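Gamma-resorcylate decarboxylase (Polaromonas, PDB 4QRO) probably catalyses the manganese-dependent, non-oxidative decarboxylation of gamma-resorcylate (2,6-dihydroxybenzoate) to resorcinol and carbon dioxide. Local coordinates at residues F11-T16 / N81-E86; E75-A80 / A100-D105; C116-G121 / Q155-P160; V138-Y141 / Q146-P149; I271-E276 / D280-S285. All coordinates share one frame; numbering follows the deposited sequence.

Overall arrangement
From the N terminus, contact 1 closes the first long loop, bringing the end of strand 4-11 against helix 70-90. Contact 2 starts inside that loop and ends beyond it, so the two cross along the chain; they share helix 70-90 and touch. Contact 3 follows in series and joins the ends of helices 106-118 and 148-157. Nested within its loop is contact 4, a short closure ahead of helix 148-157, which touches contact 2 through Met-103 and Tyr-147. Contact 5 comes last, on the opposite side of the chain's centre from contacts 1 and 2, and joins helix 267-276 to strand 282-283 of the amidohydrolase barrel.

Contact 1 of 5, residues F11-T16 / N81-E86; sequences FATEET and NDFLAE
Leaving strand 4-11, the backbone of residues 11-16 passes residues 81-86 of helix 70-90 with its nearest CA atoms, those of Thr-13 and Phe-83, 8.3 Å apart, and side chains fill the space between. Phe-11 is the centre of the contact. Its CE1 comes in at the edge of the Phe-83 ring, near the plane of that ring, with Phe-11 CE1 3.9 Å from Phe-83 CD2; the pair is oblique, the ring planes inclined at 43°. Phe-11 CE2 meets Leu-84, 3.8 Å from Leu-84 CD2 and equally near CD1. Cutting Phe-11 back to an alanine is likely to leave a gap here, with the Leu-84 methyls and the edge of Phe-83 deprived of their packing partner. Thr-13 divides its branches between two tasks. With OG1 lodged between the backbone N and carbonyl carbon (chi1 60°), it accepts a weak bond from Thr-16 N, while Thr-13 N donates to Thr-16 OG1 at 3.2 Å, completing a capping box. Its CG2 methyl is thereby left to reach Phe-83 CD2 at 3.8 Å. Glu-15, in the short helix so capped, forms a salt bridge with Arg-79 of helix 70-90. Behind the contact, Leu-57 of strand 52-59 touches both Phe-11 and Leu-84, so that helix 70-90 is packed against two neighbouring parallel strands, 4-11 and 52-59.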
# COMPACT_ATOMS: atom_id res chain seq x y z
N PHE A 11 17.57 -11.39 14.99
CA PHE A 11 18.18 -12.64 15.45
C PHE A 11 17.05 -13.52 15.97
O PHE A 11 15.89 -13.07 16.14
CB PHE A 11 19.19 -12.37 16.58
CG PHE A 11 18.53 -11.98 17.88
CD1 PHE A 11 18.13 -12.94 18.80
CD2 PHE A 11 18.21 -10.65 18.13
CE1 PHE A 11 17.48 -12.59 19.96
CE2 PHE A 11 17.58 -10.29 19.30
CZ PHE A 11 17.18 -11.27 20.22
N ALA A 12 17.38 -14.78 16.25
CA ALA A 12 16.41 -15.71 16.85
C ALA A 12 17.05 -16.47 18.00
O ALA A 12 18.27 -16.63 18.04
CB ALA A 12 15.90 -16.68 15.81
N THR A 13 16.21 -16.90 18.94
CA THR A 13 16.58 -17.95 19.88
C THR A 13 16.09 -19.29 19.32
O THR A 13 15.29 -19.31 18.37
CB THR A 13 16.00 -17.69 21.29
OG1 THR A 13 14.57 -17.66 21.21
CG2 THR A 13 16.50 -16.37 21.83
N GLU A 14 16.58 -20.41 19.85
CA GLU A 14 16.08 -21.73 19.41
C GLU A 14 14.56 -21.79 19.60
O GLU A 14 13.83 -22.33 18.78
CB GLU A 14 16.78 -22.88 20.15
CG GLU A 14 18.17 -23.24 19.59
CD GLU A 14 18.14 -23.82 18.16
OE1 GLU A 14 17.05 -24.21 17.68
OE2 GLU A 14 19.22 -23.90 17.51
N GLU A 15 14.09 -21.17 20.68
CA GLU A 15 12.68 -21.07 20.99
C GLU A 15 11.86 -20.40 19.88
O GLU A 15 10.74 -20.82 19.62
CB GLU A 15 12.53 -20.32 22.30
CG GLU A 15 11.11 -20.32 22.85
CD GLU A 15 11.03 -19.70 24.23
OE1 GLU A 15 9.95 -19.83 24.84
OE2 GLU A 15 12.02 -19.09 24.71
N THR A 16 12.41 -19.36 19.22
CA THR A 16 11.62 -18.59 18.23
C THR A 16 12.05 -18.85 16.80
O THR A 16 11.43 -18.35 15.87
CB THR A 16 11.76 -17.06 18.45
OG1 THR A 16 13.13 -16.66 18.20
CG2 THR A 16 11.35 -16.67 19.85
N ASN A 81 14.72 -11.21 26.01
CA ASN A 81 15.32 -9.94 26.34
C ASN A 81 16.55 -10.13 27.23
O ASN A 81 17.54 -9.41 27.08
CB ASN A 81 14.28 -9.06 27.03
CG ASN A 81 13.15 -8.66 26.09
OD1 ASN A 81 13.35 -8.55 24.88
ND2 ASN A 81 11.95 -8.45 26.65
N ASP A 82 16.51 -11.12 28.14
CA ASP A 82 17.70 -11.44 28.95
C ASP A 82 18.83 -11.98 28.07
O ASP A 82 19.97 -11.60 28.25
CB ASP A 82 17.39 -12.47 30.05
CG ASP A 82 16.56 -11.88 31.19
OD1 ASP A 82 16.64 -10.67 31.44
OD2 ASP A 82 15.83 -12.66 31.84
N PHE A 83 18.51 -12.85 27.12
CA PHE A 83 19.50 -13.37 26.17
C PHE A 83 20.11 -12.24 25.35
O PHE A 83 21.31 -12.19 25.21
CB PHE A 83 18.86 -14.37 25.24
CG PHE A 83 19.72 -14.78 24.07
CD1 PHE A 83 20.73 -15.71 24.24
CD2 PHE A 83 19.49 -14.26 22.81
CE1 PHE A 83 21.50 -16.13 23.16
CE2 PHE A 83 20.27 -14.66 21.73
CZ PHE A 83 21.27 -15.59 21.90
N LEU A 84 19.27 -11.36 24.84
CA LEU A 84 19.73 -10.22 24.06
C LEU A 84 20.65 -9.29 24.90
O LEU A 84 21.72 -8.89 24.43
CB LEU A 84 18.54 -9.47 23.49
CG LEU A 84 18.89 -8.22 22.69
CD1 LEU A 84 19.99 -8.51 21.67
CD2 LEU A 84 17.62 -7.70 22.03
N ALA A 85 20.27 -8.99 26.14
CA ALA A 85 21.14 -8.21 27.05
C ALA A 85 22.55 -8.80 27.24
O ALA A 85 23.54 -8.05 27.22
CB ALA A 85 20.48 -8.04 28.40
N GLU A 86 22.62 -10.12 27.43
CA GLU A 86 23.89 -10.87 27.53
C GLU A 86 24.72 -10.74 26.26
O GLU A 86 25.93 -10.52 26.33
CB GLU A 86 23.63 -12.37 27.80
CG GLU A 86 23.11 -12.65 29.21
CD GLU A 86 22.39 -13.98 29.32
OE1 GLU A 86 21.55 -14.10 30.23
OE2 GLU A 86 22.66 -14.89 28.52

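Contact 2 of 5, residues E75-A80 / A100-D105; sequences ETARRA and ALPMQD
Ala-77 sets its CB methyl over the chain at Ala-100, 3.6 Å from the carbonyl atom Ala-100 O, and against the ring of Pro-102, where CD is 3.9 Å from Ala-77 CB. With so small a side chain on the helix, the two backbones come close: the CA atoms of Ala-77 and Ala-100 are 5.4 Å apart. Both contacts are van der Waals in character. The polar need of Ala-100 O is met from the next turn of the same helix, by Asn-81 ND2 in a probable hydrogen bond, so one carbonyl is touched by a methyl and gripped by an amide. Pro-102 occupies the centre of an inverse gamma turn, in which Met-103 N bonds weakly to Leu-101 O. Its ring also rests on Ala-73 and Asn-74, one turn earlier in helix 70-90. Beyond the turn, Asp-105 N bonds to Pro-102 O at 3.2 Å, and Asp-105 caps the start of helix 106-118 through OD1. Strand 52-59, helix 70-90 and strand 95-97 form a beta-alpha-beta crossover, here in the beta/alpha barrel of the amidohydrolases, and the helix of that crossover packs on the loop after its second strand.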
# COMPACT_ATOMS: atom_id res chain seq x y z
N GLU A 75 6.80 -14.87 29.55
CA GLU A 75 7.97 -15.72 29.81
C GLU A 75 8.98 -15.76 28.65
O GLU A 75 10.19 -15.64 28.86
CB GLU A 75 7.51 -17.15 30.19
CG GLU A 75 6.80 -17.21 31.55
CD GLU A 75 5.98 -18.48 31.76
OE1 GLU A 75 5.41 -18.62 32.86
OE2 GLU A 75 5.89 -19.34 30.85
N THR A 76 8.48 -15.95 27.42
CA THR A 76 9.31 -15.95 26.24
C THR A 76 9.98 -14.58 26.04
O THR A 76 11.18 -14.51 25.77
CB THR A 76 8.47 -16.30 25.00
OG1 THR A 76 7.82 -17.57 25.20
CG2 THR A 76 9.32 -16.39 23.76
N ALA A 77 9.22 -13.50 26.16
CA ALA A 77 9.78 -12.15 26.02
C ALA A 77 10.93 -11.91 27.03
O ALA A 77 11.99 -11.39 26.69
CB ALA A 77 8.68 -11.10 26.18
N ARG A 78 10.71 -12.32 28.27
CA ARG A 78 11.72 -12.12 29.34
C ARG A 78 13.00 -12.89 29.06
O ARG A 78 14.10 -12.35 29.22
CB ARG A 78 11.11 -12.49 30.69
CG ARG A 78 10.12 -11.43 31.18
CD ARG A 78 9.42 -11.81 32.47
NE ARG A 78 10.35 -12.17 33.52
CZ ARG A 78 10.83 -11.36 34.48
NH1 ARG A 78 10.46 -10.09 34.57
NH2 ARG A 78 11.69 -11.85 35.36
N ARG A 79 12.86 -14.14 28.63
CA ARG A 79 13.99 -14.96 28.21
C ARG A 79 14.73 -14.35 27.02
O ARG A 79 15.97 -14.31 27.02
CB ARG A 79 13.52 -16.38 27.85
CG ARG A 79 13.29 -17.29 29.04
CD ARG A 79 13.25 -18.74 28.60
NE ARG A 79 12.05 -18.99 27.81
CZ ARG A 79 10.86 -19.30 28.31
NH1 ARG A 79 10.68 -19.43 29.62
NH2 ARG A 79 9.84 -19.49 27.49
N ALA A 80 13.98 -13.89 26.02
CA ALA A 80 14.57 -13.31 24.81
C ALA A 80 15.29 -12.03 25.12
O ALA A 80 16.35 -11.78 24.57
CB ALA A 80 13.51 -13.08 23.71
N ALA A 100 11.58 -7.15 23.04
CA ALA A 100 10.41 -7.96 22.74
C ALA A 100 9.36 -7.78 23.85
O ALA A 100 9.69 -7.81 25.06
CB ALA A 100 10.82 -9.42 22.58
N LEU A 101 8.11 -7.58 23.47
CA LEU A 101 7.05 -7.29 24.44
C LEU A 101 5.80 -8.16 24.31
O LEU A 101 5.33 -8.45 23.20
CB LEU A 101 6.62 -5.83 24.37
CG LEU A 101 7.66 -4.76 24.59
CD1 LEU A 101 7.02 -3.42 24.26
CD2 LEU A 101 8.20 -4.79 26.02
N PRO A 102 5.25 -8.59 25.46
CA PRO A 102 4.05 -9.39 25.44
C PRO A 102 2.84 -8.48 25.37
O PRO A 102 2.20 -8.22 26.38
CB PRO A 102 4.12 -10.14 26.78
CG PRO A 102 4.80 -9.18 27.70
CD PRO A 102 5.81 -8.49 26.83
N MET A 103 2.55 -7.99 24.17
CA MET A 103 1.51 -6.98 23.98
C MET A 103 0.10 -7.55 24.18
O MET A 103 -0.88 -6.81 24.23
CB MET A 103 1.65 -6.35 22.60
CG MET A 103 2.96 -5.60 22.42
SD MET A 103 3.12 -4.08 23.35
CE MET A 103 1.75 -3.10 22.71
N GLN A 104 0.01 -8.87 24.32
CA GLN A 104 -1.20 -9.54 24.77
C GLN A 104 -1.80 -8.87 26.02
O GLN A 104 -3.01 -8.75 26.16
CB GLN A 104 -0.90 -11.02 25.08
CG GLN A 104 -0.69 -11.87 23.82
CD GLN A 104 0.72 -11.79 23.20
OE1 GLN A 104 1.62 -11.15 23.74
NE2 GLN A 104 0.90 -12.46 22.07
N ASP A 105 -0.93 -8.44 26.92
CA ASP A 105 -1.35 -7.86 28.17
C ASP A 105 -0.71 -6.48 28.30
O ASP A 105 0.51 -6.38 28.40
CB ASP A 105 -0.93 -8.82 29.27
CG ASP A 105 -1.47 -8.44 30.64
OD1 ASP A 105 -1.37 -7.27 31.03
OD2 ASP A 105 -1.95 -9.35 31.36

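Contact 3 of 5, residues C116-G121 / Q155-P160; sequences CVKELG and QALDVP
Val-117 and Val-159 reach toward each other tip to tip, and with Leu-157 they make up the closer-packed, apolar part of the contact. Val-117 CG2 lies 4.0 Å from Val-159 CG1. The valine on the first helix offers both of its methyls to this neighbour, because CG1 stands anti to the backbone N (chi1 177°) and CG2 anti to the carbonyl carbon. Leu-157 packs on the same residue, its CD1 4.3 Å from Val-117 CG2. The segments take in the C-terminal ends of two helices on the outside of the beta/alpha barrel, 106-118 and 148-157, and the loops after them, which lead into the adjacent parallel strands 125-128 and 161-164. Asp-158 leaves the second helix with a positive phi of 57°, and Leu-157 and Val-159, before and after it, both point toward Val-117. Toward the surface the packing thins. Lys-118, an exposed residue with its chain bent at chi3 and chi4, crosses Leu-157 at about a right angle and brings NZ to 3.7 Å from Leu-157 CD2, an ammonium group lying beside a methyl. The carboxylate of Asp-158 is engaged elsewhere, in a salt bridge with Lys-323.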
# COMPACT_ATOMS: atom_id res chain seq x y z
N CYS A 116 13.33 -3.60 30.50
CA CYS A 116 14.30 -3.56 29.41
C CYS A 116 15.06 -2.24 29.31
O CYS A 116 16.27 -2.26 29.07
CB CYS A 116 13.61 -3.88 28.08
SG CYS A 116 13.21 -5.63 27.87
N VAL A 117 14.38 -1.11 29.49
CA VAL A 117 15.01 0.21 29.37
C VAL A 117 15.86 0.54 30.61
O VAL A 117 17.00 0.96 30.48
CB VAL A 117 13.98 1.36 29.11
CG1 VAL A 117 14.67 2.72 29.07
CG2 VAL A 117 13.22 1.17 27.80
N LYS A 118 15.30 0.32 31.80
CA LYS A 118 15.91 0.78 33.06
C LYS A 118 16.96 -0.19 33.58
O LYS A 118 17.96 0.23 34.15
CB LYS A 118 14.84 0.99 34.15
CG LYS A 118 13.95 2.22 33.98
CD LYS A 118 12.72 2.09 34.90
CE LYS A 118 12.29 3.40 35.55
NZ LYS A 118 11.69 4.37 34.59
N GLU A 119 16.72 -1.49 33.40
CA GLU A 119 17.64 -2.53 33.90
C GLU A 119 18.57 -3.12 32.84
O GLU A 119 19.75 -3.38 33.13
CB GLU A 119 16.84 -3.63 34.62
CG GLU A 119 15.99 -3.07 35.77
CD GLU A 119 15.27 -4.10 36.62
OE1 GLU A 119 15.78 -5.23 36.76
OE2 GLU A 119 14.19 -3.77 37.16
N LEU A 120 18.07 -3.32 31.62
CA LEU A 120 18.85 -3.94 30.54
C LEU A 120 19.51 -2.95 29.56
O LEU A 120 20.38 -3.34 28.79
CB LEU A 120 18.01 -4.97 29.79
CG LEU A 120 17.37 -6.06 30.65
CD1 LEU A 120 16.53 -7.00 29.81
CD2 LEU A 120 18.42 -6.82 31.45
N GLY A 121 19.10 -1.69 29.60
CA GLY A 121 19.72 -0.64 28.78
C GLY A 121 19.25 -0.66 27.33
O GLY A 121 19.93 -0.13 26.46
N GLN A 155 5.84 6.87 26.19
CA GLN A 155 6.18 8.30 26.13
C GLN A 155 6.98 8.76 27.37
O GLN A 155 7.92 9.54 27.24
CB GLN A 155 4.93 9.16 25.98
CG GLN A 155 5.23 10.63 25.72
CD GLN A 155 3.99 11.51 25.81
OE1 GLN A 155 3.57 12.11 24.82
NE2 GLN A 155 3.39 11.58 27.00
N ALA A 156 6.61 8.26 28.55
CA ALA A 156 7.35 8.62 29.78
C ALA A 156 8.80 8.13 29.74
O ALA A 156 9.71 8.86 30.12
CB ALA A 156 6.63 8.06 31.00
N LEU A 157 9.01 6.91 29.25
CA LEU A 157 10.36 6.37 29.05
C LEU A 157 11.10 7.10 27.93
O LEU A 157 12.33 7.11 27.91
CB LEU A 157 10.31 4.86 28.75
CG LEU A 157 9.81 3.99 29.90
CD1 LEU A 157 9.54 2.57 29.42
CD2 LEU A 157 10.82 4.01 31.05
N ASP A 158 10.33 7.68 27.01
CA ASP A 158 10.87 8.41 25.86
C ASP A 158 11.80 7.54 25.00
O ASP A 158 12.92 7.94 24.65
CB ASP A 158 11.57 9.70 26.31
CG ASP A 158 11.90 10.63 25.14
OD1 ASP A 158 11.20 10.58 24.10
OD2 ASP A 158 12.88 11.39 25.25
N VAL A 159 11.30 6.35 24.65
CA VAL A 159 11.96 5.46 23.72
C VAL A 159 11.00 5.14 22.55
O VAL A 159 9.77 5.10 22.74
CB VAL A 159 12.43 4.14 24.37
CG1 VAL A 159 13.49 4.40 25.43
CG2 VAL A 159 11.25 3.34 24.92
N PRO A 160 11.55 4.92 21.34
CA PRO A 160 10.70 4.64 20.17
C PRO A 160 10.13 3.23 20.14
O PRO A 160 10.68 2.32 20.78
CB PRO A 160 11.67 4.81 18.99
CG PRO A 160 12.77 5.65 19.51
CD PRO A 160 12.94 5.22 20.94

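Contact 4 of 5, residues V138-Y141 / Q146-P149; sequences VPLY and QYWP
Leu-140 and Tyr-147 meet in the long loop that joins strand 125-128 to helix 148-157 of the amidohydrolase beta/alpha barrel, where the chain doubles back just ahead of the helix. Among the aromatic contacts, Tyr-142, between the two segments, pairs edge-to-face with Tyr-147. Tyr-141 turns its own ring elsewhere, to an edge-to-face pairing with His-196, a cation-pi contact with Arg-199 and packing on Ile-175 of the second subunit, while its OH bonds to Glu-192. The polar link of Tyr-147 also leads outside the two segments: a probable hydrogen bond from its OH to Met-103 O ties the phenol to the loop before helix 106-118. The remaining contacts are van der Waals, and most bring Leu-140 against polar atoms. Its side chain crosses the tyrosine at about a right angle and presents both CB and CD1 to the phenol oxygen, each 3.7 Å from Tyr-147 OH. On the other branch, Leu-140 CD2 lies 3.9 Å from Gln-146 NE2; the glutamine, an exposed residue, comes round to this methyl because its chain folds sharply at chi2 (-91°). A phenylalanine in place of Tyr-147 would probably leave Met-103 O without its phenol partner and Leu-140 without the oxygen that its CB and CD1 pack against. Finally, the backbone carbonyl of Tyr-141 lies obliquely beside the CD2-CE2 side of the ring, its O 3.6 Å from Tyr-147 CD2 and 3.7 Å from Tyr-147 CE2.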
# COMPACT_ATOMS: atom_id res chain seq x y z
N VAL A 138 -10.80 -11.64 18.62
CA VAL A 138 -10.22 -10.84 17.56
C VAL A 138 -8.74 -10.57 17.81
O VAL A 138 -8.29 -10.54 18.98
CB VAL A 138 -10.94 -9.48 17.43
CG1 VAL A 138 -12.39 -9.70 17.04
CG2 VAL A 138 -10.85 -8.65 18.72
N PRO A 139 -8.00 -10.31 16.72
CA PRO A 139 -6.64 -9.79 16.86
C PRO A 139 -6.55 -8.41 17.55
O PRO A 139 -7.42 -7.53 17.41
CB PRO A 139 -6.13 -9.72 15.40
CG PRO A 139 -7.34 -9.75 14.54
CD PRO A 139 -8.40 -10.50 15.31
N LEU A 140 -5.46 -8.24 18.29
CA LEU A 140 -5.28 -7.10 19.12
C LEU A 140 -4.39 -6.08 18.41
O LEU A 140 -3.23 -6.36 18.10
CB LEU A 140 -4.64 -7.58 20.41
CG LEU A 140 -5.52 -8.51 21.26
CD1 LEU A 140 -4.67 -8.99 22.42
CD2 LEU A 140 -6.76 -7.82 21.82
N TYR A 141 -4.98 -4.93 18.10
CA TYR A 141 -4.28 -3.78 17.56
C TYR A 141 -4.11 -2.73 18.64
O TYR A 141 -4.97 -2.51 19.48
CB TYR A 141 -5.07 -3.21 16.37
CG TYR A 141 -5.05 -4.12 15.17
CD1 TYR A 141 -5.96 -5.18 15.03
CD2 TYR A 141 -4.08 -3.95 14.18
CE1 TYR A 141 -5.90 -6.03 13.93
CE2 TYR A 141 -4.01 -4.80 13.10
CZ TYR A 141 -4.92 -5.83 12.96
OH TYR A 141 -4.83 -6.63 11.85
N GLN A 146 -7.44 -0.23 25.65
CA GLN A 146 -6.67 -0.85 26.72
C GLN A 146 -5.15 -0.57 26.60
O GLN A 146 -4.43 -0.66 27.60
CB GLN A 146 -7.02 -2.36 26.88
CG GLN A 146 -6.57 -3.31 25.75
CD GLN A 146 -7.58 -3.51 24.64
OE1 GLN A 146 -8.39 -2.62 24.36
NE2 GLN A 146 -7.51 -4.66 23.98
N TYR A 147 -4.67 -0.21 25.40
CA TYR A 147 -3.25 0.11 25.18
C TYR A 147 -2.83 1.52 25.60
O TYR A 147 -1.64 1.80 25.71
CB TYR A 147 -2.80 -0.20 23.72
CG TYR A 147 -2.79 -1.67 23.53
CD1 TYR A 147 -1.78 -2.46 24.08
CD2 TYR A 147 -3.88 -2.31 22.94
CE1 TYR A 147 -1.83 -3.85 23.99
CE2 TYR A 147 -3.93 -3.70 22.83
CZ TYR A 147 -2.90 -4.46 23.37
OH TYR A 147 -2.98 -5.85 23.27
N TRP A 148 -3.79 2.40 25.89
CA TRP A 148 -3.45 3.81 26.08
C TRP A 148 -2.54 4.03 27.32
O TRP A 148 -1.62 4.83 27.26
CB TRP A 148 -4.71 4.69 26.06
CG TRP A 148 -5.20 4.88 24.62
CD1 TRP A 148 -5.35 3.90 23.69
CD2 TRP A 148 -5.60 6.10 23.99
NE1 TRP A 148 -5.82 4.43 22.51
CE2 TRP A 148 -5.98 5.78 22.66
CE3 TRP A 148 -5.67 7.45 24.41
CZ2 TRP A 148 -6.44 6.75 21.75
CZ3 TRP A 148 -6.13 8.41 23.50
CH2 TRP A 148 -6.49 8.05 22.18
N PRO A 149 -2.77 3.28 28.41
CA PRO A 149 -1.80 3.33 29.52
C PRO A 149 -0.41 2.77 29.18
O PRO A 149 0.59 3.24 29.71
CB PRO A 149 -2.47 2.49 30.62
CG PRO A 149 -3.93 2.50 30.29
CD PRO A 149 -4.01 2.57 28.79

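Contact 5 of 5, residues I271-E276 / D280-S285; sequences IDAILE and DRILFS
Ser-285 OG, at the end of the segment whose Ile-282 packs on Ala-273 and Ile-274, is held by two groups: it donates to Phe-284 O at 2.6 Å and is also hydrogen-bonded to Leu-7 N of strand 4-11. The hydroxyl meets the Phe-284 carbonyl well off its axis, the C=O...OG angle being 106°, with OG tilted 24° from the carbonyl plane. Of residues 280-285, Ile-282 makes the contact with residues 271-276. Its CD1, carried forward by an extended chain (chi2 173°), lies 3.7 Å from Ile-274 CG1 and 3.9 Å from Ala-273 CB. The same methyl comes 3.7 Å from the backbone atom Ile-274 N, so it presses on the helix backbone as well as on its side chains. The isoleucines cross at about a right angle. Ala-273 also packs on Tyr-225 of the second subunit, and Glu-276 makes a salt bridge with Arg-266 of that subunit, which places the helix at the dimer interface. Within the chain the contact belongs to the beta-alpha-beta unit of strand 257-260, helix 267-276 and strand 282-283. Leu-283 is bonded through its backbone to Leu-259 and Thr-261, Ile-313 of helix 307-321 touches Ile-282, and Ser-285 links the segment to strand 4-11.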
# COMPACT_ATOMS: atom_id res chain seq x y z
N ILE A 271 13.61 8.85 -2.64
CA ILE A 271 13.42 10.25 -3.04
C ILE A 271 11.99 10.68 -2.77
O ILE A 271 11.77 11.77 -2.25
CB ILE A 271 13.81 10.51 -4.51
CG1 ILE A 271 15.34 10.36 -4.71
CG2 ILE A 271 13.37 11.90 -4.99
CD1 ILE A 271 15.73 10.35 -6.17
N ASP A 272 11.02 9.82 -3.08
CA ASP A 272 9.63 10.14 -2.77
C ASP A 272 9.47 10.36 -1.26
O ASP A 272 8.85 11.32 -0.82
CB ASP A 272 8.69 9.04 -3.23
CG ASP A 272 7.23 9.42 -3.05
OD1 ASP A 272 6.82 10.54 -3.42
OD2 ASP A 272 6.49 8.61 -2.50
N ALA A 273 10.03 9.46 -0.47
CA ALA A 273 9.89 9.61 0.98
C ALA A 273 10.57 10.88 1.46
O ALA A 273 10.01 11.56 2.31
CB ALA A 273 10.38 8.38 1.75
N ILE A 274 11.75 11.21 0.93
CA ILE A 274 12.41 12.51 1.27
C ILE A 274 11.49 13.72 1.00
O ILE A 274 11.40 14.63 1.81
CB ILE A 274 13.79 12.67 0.59
CG1 ILE A 274 14.81 11.72 1.25
CG2 ILE A 274 14.29 14.11 0.60
CD1 ILE A 274 16.11 11.59 0.50
N LEU A 275 10.77 13.69 -0.12
CA LEU A 275 9.93 14.79 -0.54
C LEU A 275 8.58 14.77 0.11
O LEU A 275 7.76 15.69 -0.11
CB LEU A 275 9.78 14.77 -2.07
CG LEU A 275 11.06 15.08 -2.86
CD1 LEU A 275 10.79 14.98 -4.36
CD2 LEU A 275 11.65 16.45 -2.52
N GLU A 276 8.34 13.77 0.96
CA GLU A 276 7.10 13.70 1.68
C GLU A 276 7.30 13.84 3.18
O GLU A 276 6.60 14.61 3.81
CB GLU A 276 6.34 12.40 1.37
CG GLU A 276 5.71 12.35 -0.02
CD GLU A 276 4.48 13.23 -0.16
OE1 GLU A 276 3.78 13.18 -1.21
OE2 GLU A 276 4.18 13.95 0.79
N ASP A 280 15.35 13.97 7.51
CA ASP A 280 15.56 13.95 8.98
C ASP A 280 14.82 12.81 9.67
O ASP A 280 15.15 12.48 10.80
CB ASP A 280 15.05 15.25 9.64
CG ASP A 280 15.93 16.46 9.34
OD1 ASP A 280 17.04 16.29 8.87
OD2 ASP A 280 15.49 17.60 9.58
N ARG A 281 13.83 12.22 9.00
CA ARG A 281 13.00 11.14 9.57
C ARG A 281 13.19 9.80 8.86
O ARG A 281 12.38 8.89 9.02
CB ARG A 281 11.52 11.53 9.57
CG ARG A 281 11.26 12.69 10.52
CD ARG A 281 9.80 13.06 10.68
NE ARG A 281 9.67 14.00 11.77
CZ ARG A 281 9.29 13.67 13.00
NH1 ARG A 281 8.95 12.41 13.28
NH2 ARG A 281 9.20 14.61 13.93
N ILE A 282 14.29 9.68 8.12
CA ILE A 282 14.64 8.46 7.41
C ILE A 282 15.95 7.89 7.99
O ILE A 282 16.91 8.61 8.19
CB ILE A 282 14.73 8.72 5.89
CG1 ILE A 282 13.36 9.23 5.42
CG2 ILE A 282 15.04 7.43 5.16
CD1 ILE A 282 13.32 9.68 3.97
N LEU A 283 15.91 6.59 8.30
CA LEU A 283 17.00 5.90 8.93
C LEU A 283 17.48 4.72 8.07
O LEU A 283 16.67 3.96 7.57
CB LEU A 283 16.55 5.35 10.29
CG LEU A 283 15.72 6.29 11.19
CD1 LEU A 283 15.32 5.63 12.51
CD2 LEU A 283 16.50 7.53 11.50
N PHE A 284 18.80 4.57 7.95
CA PHE A 284 19.38 3.39 7.33
C PHE A 284 19.01 2.15 8.14
O PHE A 284 18.95 2.19 9.35
CB PHE A 284 20.90 3.53 7.18
CG PHE A 284 21.58 2.31 6.59
CD1 PHE A 284 21.45 1.98 5.25
CD2 PHE A 284 22.31 1.46 7.40
CE1 PHE A 284 22.10 0.87 4.73
CE2 PHE A 284 22.93 0.35 6.90
CZ PHE A 284 22.82 0.04 5.56
N SER A 285 18.68 1.06 7.44
CA SER A 285 18.56 -0.26 8.06
C SER A 285 18.63 -1.27 6.93
O SER A 285 18.51 -0.89 5.77
CB SER A 285 17.26 -0.42 8.83
OG SER A 285 17.33 0.32 10.05